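Putative DNA-binding protein (Bacteroides fragilis, PDB 3BS3) probably binds DNA as a small helix-turn-helix protein of the XRE family. Local coordinates at residues R24-K35 with M54-L62. Residues are numbered along the deposited sequence; the frame is centred on the assembly and turned at random. Where two conformers were deposited one is given.
Sequences RTNRWLAEQMGK and MLVKVAELL
L61 enters helix 26-33 as a knob in the hole formed by W28, L29, Q32 and M33. Its CB lies 4.0 Å from W28 CH2. With CG anti to the carbonyl carbon (chi1 -71°), the fork reaches the facing helix: CD1 touches both Q32 CB and M33 CG, each at 3.6 Å, and meets L29 CD1, while CD2 rests on the Q32 side chain. One turn back, V58 CG2 lies 3.6 Å from SE of selenomethionine M33 in one conformer, and V58 CG1 touches L29 CD2.

The indole of W28 presents its rim to the second helix, CH2 being 3.6 Å from L61 O, near the ring plane. R24 NH1 sits over one indole face and Q32 CG over the opposite one, both offset toward the rim, probably limiting its rotation. Water 1 accepts from R24 NE and donates to L61 O (2.7 Å); in one K57 conformer, water 2 joins K57 NZ to Q32 O.

The helix axes come within 10.8 Å at 118°. A30, on helix 26-33, packs on I40 of helix 37-44. Helices 26-33 and 37-44 probably form the helix-turn-helix, with helix 52-62 packed against the first, as in XRE-family domains.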
ATOM      1  N   ARG A  24       0.350  14.260  16.486  1.00 28.47           N
ATOM      2  CA  ARG A  24       1.141  13.059  16.812  1.00 28.87           C
ATOM      3  C   ARG A  24       2.484  13.185  16.118  1.00 29.41           C
ATOM      4  O   ARG A  24       2.586  13.903  15.106  1.00 30.22           O
ATOM      5  CB  ARG A  24       0.456  11.777  16.302  1.00 28.92           C
ATOM      6  CG  ARG A  24      -0.857  11.434  16.984  1.00 28.68           C
ATOM      7  CD  ARG A  24      -0.706  11.055  18.463  1.00 28.01           C
ATOM      8  NE  ARG A  24      -1.892  10.286  18.844  1.00 26.43           N
ATOM      9  CZ  ARG A  24      -2.121   9.777  20.055  1.00 27.18           C
ATOM     10  NH1 ARG A  24      -1.265   9.960  21.064  1.00 27.03           N
ATOM     11  NH2 ARG A  24      -3.218   9.056  20.242  1.00 27.99           N
ATOM     12  N   THR A  25       3.491  12.495  16.646  1.00 28.53           N
ATOM     13  CA  THR A  25       4.843  12.568  16.082  1.00 28.84           C
ATOM     14  C   THR A  25       5.224  11.274  15.367  1.00 28.20           C
ATOM     15  O   THR A  25       4.626  10.209  15.603  1.00 28.56           O
ATOM     16  CB  THR A  25       5.927  12.778  17.172  1.00 28.68           C
ATOM     17  OG1 THR A  25       5.869  11.703  18.127  1.00 30.77           O
ATOM     18  CG2 THR A  25       5.763  14.130  17.862  1.00 30.55           C
ATOM     19  N   ASN A  26       6.257  11.364  14.532  1.00 28.09           N
ATOM     20  CA  ASN A  26       6.834  10.178  13.912  1.00 28.83           C
ATOM     21  C   ASN A  26       7.243   9.140  14.962  1.00 28.79           C
ATOM     22  O   ASN A  26       6.957   7.952  14.796  1.00 28.05           O
ATOM     23  CB  ASN A  26       8.069  10.552  13.086  1.00 30.21           C
ATOM     24  CG  ASN A  26       7.729  11.264  11.774  1.00 33.52           C
ATOM     25  OD1 ASN A  26       6.565  11.470  11.421  1.00 38.19           O
ATOM     26  ND2 ASN A  26       8.769  11.641  11.040  1.00 33.14           N
ATOM     27  N   ARG A  27       7.878   9.596  16.054  1.00 28.26           N
ATOM     28  CA  ARG A  27       8.334   8.699  17.122  0.50 28.51           C
ATOM     29  C   ARG A  27       7.171   7.911  17.713  1.00 28.17           C
ATOM     30  O   ARG A  27       7.262   6.701  17.906  1.00 28.11           O
ATOM     31  CB  ARG A  27       9.035   9.481  18.242  0.50 28.74           C
ATOM     32  CG  ARG A  27       9.485   8.594  19.402  0.50 30.67           C
ATOM     33  CD  ARG A  27       9.061   9.168  20.739  0.50 34.95           C
ATOM     34  NE  ARG A  27      10.077  10.040  21.329  0.50 36.67           N
ATOM     35  CZ  ARG A  27       9.867  10.852  22.364  0.50 37.12           C
ATOM     36  NH1 ARG A  27      10.857  11.599  22.827  0.50 36.54           N
ATOM     37  NH2 ARG A  27       8.669  10.930  22.930  0.50 37.26           N
ATOM     38  N   TRP A  28       6.072   8.614  17.994  1.00 27.53           N
ATOM     39  CA  TRP A  28       4.907   7.972  18.567  1.00 27.48           C
ATOM     40  C   TRP A  28       4.385   6.889  17.625  1.00 27.72           C
ATOM     41  O   TRP A  28       4.109   5.756  18.037  1.00 26.78           O
ATOM     42  CB  TRP A  28       3.825   9.020  18.860  1.00 29.17           C
ATOM     43  CG  TRP A  28       2.582   8.393  19.413  1.00 28.96           C
ATOM     44  CD1 TRP A  28       2.344   8.063  20.725  1.00 33.43           C
ATOM     45  CD2 TRP A  28       1.444   7.955  18.675  1.00 30.27           C
ATOM     46  NE1 TRP A  28       1.115   7.468  20.843  1.00 33.29           N
ATOM     47  CE2 TRP A  28       0.533   7.396  19.610  1.00 29.37           C
ATOM     48  CE3 TRP A  28       1.083   8.010  17.320  1.00 31.91           C
ATOM     49  CZ2 TRP A  28      -0.708   6.882  19.233  1.00 32.49           C
ATOM     50  CZ3 TRP A  28      -0.171   7.492  16.939  1.00 34.21           C
ATOM     51  CH2 TRP A  28      -1.039   6.932  17.900  1.00 31.16           C
ATOM     52  N   LEU A  29       4.282   7.234  16.348  1.00 26.36           N
ATOM     53  CA  LEU A  29       3.711   6.290  15.387  1.00 27.18           C
ATOM     54  C   LEU A  29       4.606   5.052  15.261  1.00 27.21           C
ATOM     55  O   LEU A  29       4.124   3.926  15.260  1.00 27.49           O
ATOM     56  CB  LEU A  29       3.493   6.962  14.032  1.00 27.02           C
ATOM     57  CG  LEU A  29       2.863   6.052  12.967  1.00 28.55           C
ATOM     58  CD1 LEU A  29       1.485   5.525  13.413  1.00 28.65           C
ATOM     59  CD2 LEU A  29       2.773   6.786  11.606  1.00 28.20           C
ATOM     60  N   ALA A  30       5.911   5.280  15.169  1.00 26.80           N
ATOM     61  CA  ALA A  30       6.882   4.191  15.076  1.00 27.63           C
ATOM     62  C   ALA A  30       6.754   3.275  16.277  1.00 28.21           C
ATOM     63  O   ALA A  30       6.718   2.057  16.113  1.00 28.32           O
ATOM     64  CB  ALA A  30       8.304   4.743  14.961  1.00 28.07           C
ATOM     65  N   GLU A  31       6.671   3.855  17.481  1.00 28.02           N
ATOM     66  CA  GLU A  31       6.535   3.058  18.704  1.00 30.66           C
ATOM     67  C   GLU A  31       5.251   2.221  18.695  1.00 30.41           C
ATOM     68  O   GLU A  31       5.277   1.035  19.025  1.00 31.10           O
ATOM     69  CB  GLU A  31       6.647   3.943  19.961  1.00 30.42           C
ATOM     70  CG  GLU A  31       8.091   4.411  20.193  1.00 32.98           C
ATOM     71  CD  GLU A  31       8.296   5.397  21.354  1.00 34.23           C
ATOM     72  OE1 GLU A  31       7.316   5.935  21.916  1.00 40.63           O
ATOM     73  OE2 GLU A  31       9.476   5.650  21.669  1.00 39.15           O
ATOM     74  N   GLN A  32       4.138   2.833  18.292  1.00 30.67           N
ATOM     75  CA  GLN A  32       2.866   2.104  18.213  1.00 31.92           C
ATOM     76  C   GLN A  32       2.883   0.965  17.199  1.00 32.72           C
ATOM     77  O   GLN A  32       2.210  -0.050  17.380  1.00 33.85           O
ATOM     78  CB  GLN A  32       1.718   3.060  17.893  1.00 31.65           C
ATOM     79  CG  GLN A  32       1.459   4.035  19.003  1.00 33.64           C
ATOM     80  CD  GLN A  32       0.992   3.334  20.263  1.00 37.66           C
ATOM     81  OE1 GLN A  32       0.025   2.562  20.239  1.00 42.53           O
ATOM     82  NE2 GLN A  32       1.676   3.582  21.355  1.00 38.22           N
HETATM   83  N   MSE A  33       3.671   1.119  16.143  1.00 32.43           N
HETATM   84  CA  MSE A  33       3.675   0.095  15.115  0.50 34.15           C
HETATM   85  C   MSE A  33       4.795  -0.903  15.171  1.00 33.43           C
HETATM   86  O   MSE A  33       4.820  -1.862  14.382  1.00 34.70           O
HETATM   87  CB  MSE A  33       3.675   0.757  13.788  0.50 33.45           C
HETATM   88  CG  MSE A  33       2.387   1.402  13.572  0.50 34.91           C
HETATM   89 SE   MSE A  33       2.668   2.155  11.915  0.40 37.69          SE
HETATM   90  CE  MSE A  33       2.362   0.586  10.784  0.50 35.29           C
ATOM     91  N   GLY A  34       5.697  -0.712  16.129  1.00 33.56           N
ATOM     92  CA  GLY A  34       6.864  -1.589  16.288  1.00 33.83           C
ATOM     93  C   GLY A  34       7.809  -1.467  15.107  1.00 33.98           C
ATOM     94  O   GLY A  34       8.440  -2.454  14.701  1.00 34.66           O
ATOM     95  N   LYS A  35       7.909  -0.261  14.556  1.00 33.02           N
ATOM     96  CA  LYS A  35       8.798   0.014  13.431  1.00 32.83           C
ATOM     97  C   LYS A  35       9.823   1.072  13.814  1.00 32.16           C
ATOM     98  O   LYS A  35       9.639   1.778  14.823  1.00 31.79           O
ATOM     99  CB  LYS A  35       7.994   0.452  12.214  1.00 33.91           C
ATOM    100  CG  LYS A  35       7.003  -0.612  11.761  1.00 36.49           C
ATOM    101  CD  LYS A  35       6.668  -0.498  10.318  1.00 38.47           C
ATOM    102  CE  LYS A  35       5.754  -1.628   9.918  1.00 40.27           C
ATOM    103  NZ  LYS A  35       6.476  -2.909   9.740  1.00 38.71           N
HETATM  104  N   MSE A  54      -0.393  -2.164   6.507  1.00 26.79           N
HETATM  105  CA  MSE A  54       0.244  -1.169   7.383  0.62 27.80           C
HETATM  106  C   MSE A  54      -0.506   0.155   7.370  1.00 27.72           C
HETATM  107  O   MSE A  54      -0.651   0.798   8.396  1.00 27.77           O
HETATM  108  CB  MSE A  54       1.681  -0.913   6.967  0.62 27.70           C
HETATM  109  CG  MSE A  54       2.583  -2.092   7.157  0.62 26.32           C
HETATM  110 SE   MSE A  54       4.303  -1.676   6.391  0.62 33.17          SE
HETATM  111  CE  MSE A  54       4.910  -3.524   6.117  0.62 29.67           C
ATOM    112  N   LEU A  55      -0.981   0.560   6.193  1.00 26.70           N
ATOM    113  CA  LEU A  55      -1.754   1.792   6.073  1.00 27.35           C
ATOM    114  C   LEU A  55      -3.027   1.717   6.912  1.00 27.49           C
ATOM    115  O   LEU A  55      -3.396   2.695   7.595  1.00 27.61           O
ATOM    116  CB  LEU A  55      -2.052   2.089   4.597  1.00 28.61           C
ATOM    117  CG  LEU A  55      -2.329   3.533   4.171  1.00 32.70           C
ATOM    118  CD1 LEU A  55      -1.099   4.383   4.341  1.00 35.39           C
ATOM    119  CD2 LEU A  55      -2.677   3.500   2.712  1.00 37.99           C
ATOM    120  N   VAL A  56      -3.683   0.568   6.886  1.00 26.43           N
ATOM    121  CA  VAL A  56      -4.868   0.347   7.728  1.00 27.34           C
ATOM    122  C   VAL A  56      -4.532   0.501   9.223  1.00 27.35           C
ATOM    123  O   VAL A  56      -5.312   1.134   9.975  1.00 28.23           O
ATOM    124  CB  VAL A  56      -5.546  -1.025   7.462  1.00 27.81           C
ATOM    125  CG1 VAL A  56      -6.630  -1.326   8.510  1.00 28.23           C
ATOM    126  CG2 VAL A  56      -6.148  -1.028   6.063  1.00 28.23           C
ATOM    127  N   LYS A  57      -3.405  -0.066   9.665  1.00 26.53           N
ATOM    128  CA  LYS A  57      -3.020   0.074  11.081  0.50 27.71           C
ATOM    129  C   LYS A  57      -2.715   1.536  11.416  1.00 27.39           C
ATOM    130  O   LYS A  57      -3.127   2.034  12.478  1.00 27.23           O
ATOM    131  CB  LYS A  57      -1.834  -0.831  11.448  0.50 28.54           C
ATOM    132  CG  LYS A  57      -1.958  -1.554  12.813  0.50 31.15           C
ATOM    133  CD  LYS A  57      -2.143  -0.632  14.010  0.50 33.45           C
ATOM    134  CE  LYS A  57      -1.881  -1.339  15.344  0.50 33.91           C
ATOM    135  NZ  LYS A  57      -0.420  -1.502  15.631  0.50 36.42           N
ATOM    136  N   VAL A  58      -2.017   2.241  10.527  1.00 26.16           N
ATOM    137  CA  VAL A  58      -1.752   3.664  10.770  1.00 26.58           C
ATOM    138  C   VAL A  58      -3.065   4.437  10.925  1.00 26.24           C
ATOM    139  O   VAL A  58      -3.212   5.304  11.808  1.00 26.10           O
ATOM    140  CB  VAL A  58      -0.936   4.277   9.621  1.00 26.37           C
ATOM    141  CG1 VAL A  58      -0.770   5.799   9.811  1.00 28.55           C
ATOM    142  CG2 VAL A  58       0.467   3.627   9.495  1.00 27.27           C
ATOM    143  N   ALA A  59      -4.010   4.137  10.045  1.00 27.02           N
ATOM    144  CA  ALA A  59      -5.319   4.821  10.062  1.00 27.50           C
ATOM    145  C   ALA A  59      -6.055   4.546  11.387  1.00 28.17           C
ATOM    146  O   ALA A  59      -6.647   5.465  11.987  1.00 27.76           O
ATOM    147  CB  ALA A  59      -6.145   4.389   8.861  1.00 28.52           C
ATOM    148  N   GLU A  60      -6.001   3.300  11.843  1.00 27.71           N
ATOM    149  CA  GLU A  60      -6.639   2.927  13.112  0.60 28.19           C
ATOM    150  C   GLU A  60      -6.028   3.746  14.245  1.00 27.93           C
ATOM    151  O   GLU A  60      -6.756   4.318  15.086  1.00 28.46           O
ATOM    152  CB  GLU A  60      -6.497   1.425  13.379  0.60 28.62           C
ATOM    153  CG  GLU A  60      -7.412   0.594  12.500  0.60 31.55           C
ATOM    154  CD  GLU A  60      -7.086  -0.896  12.483  0.60 36.27           C
ATOM    155  OE1 GLU A  60      -6.064  -1.330  13.067  0.60 38.11           O
ATOM    156  OE2 GLU A  60      -7.868  -1.638  11.859  0.60 37.55           O
ATOM    157  N   LEU A  61      -4.700   3.830  14.250  1.00 26.82           N
ATOM    158  CA  LEU A  61      -3.962   4.565  15.297  1.00 26.99           C
ATOM    159  C   LEU A  61      -4.243   6.070  15.285  1.00 28.04           C
ATOM    160  O   LEU A  61      -4.260   6.702  16.352  1.00 28.75           O
ATOM    161  CB  LEU A  61      -2.455   4.325  15.160  1.00 27.32           C
ATOM    162  CG  LEU A  61      -1.966   2.928  15.529  1.00 27.08           C
ATOM    163  CD1 LEU A  61      -0.530   2.754  15.131  1.00 29.13           C
ATOM    164  CD2 LEU A  61      -2.132   2.686  17.045  1.00 27.70           C
ATOM    165  N   LEU A  62      -4.467   6.632  14.096  1.00 27.92           N
ATOM    166  CA  LEU A  62      -4.753   8.068  13.961  1.00 27.44           C
ATOM    167  C   LEU A  62      -6.246   8.386  13.978  1.00 28.43           C
ATOM    168  O   LEU A  62      -6.630   9.561  13.864  1.00 28.31           O
ATOM    169  CB  LEU A  62      -4.089   8.639  12.703  1.00 27.75           C
ATOM    170  CG  LEU A  62      -2.561   8.535  12.720  1.00 29.00           C
ATOM    171  CD1 LEU A  62      -1.975   8.998  11.403  1.00 29.27           C
ATOM    172  CD2 LEU A  62      -1.940   9.328  13.888  1.00 32.87           C
TER
HETATM  173  O   HOH W   1      -4.175   9.194  17.495  1.00 22.68           O
HETATM  174  O   HOH W   2      -0.410  -0.456  18.254  1.00 60.75           O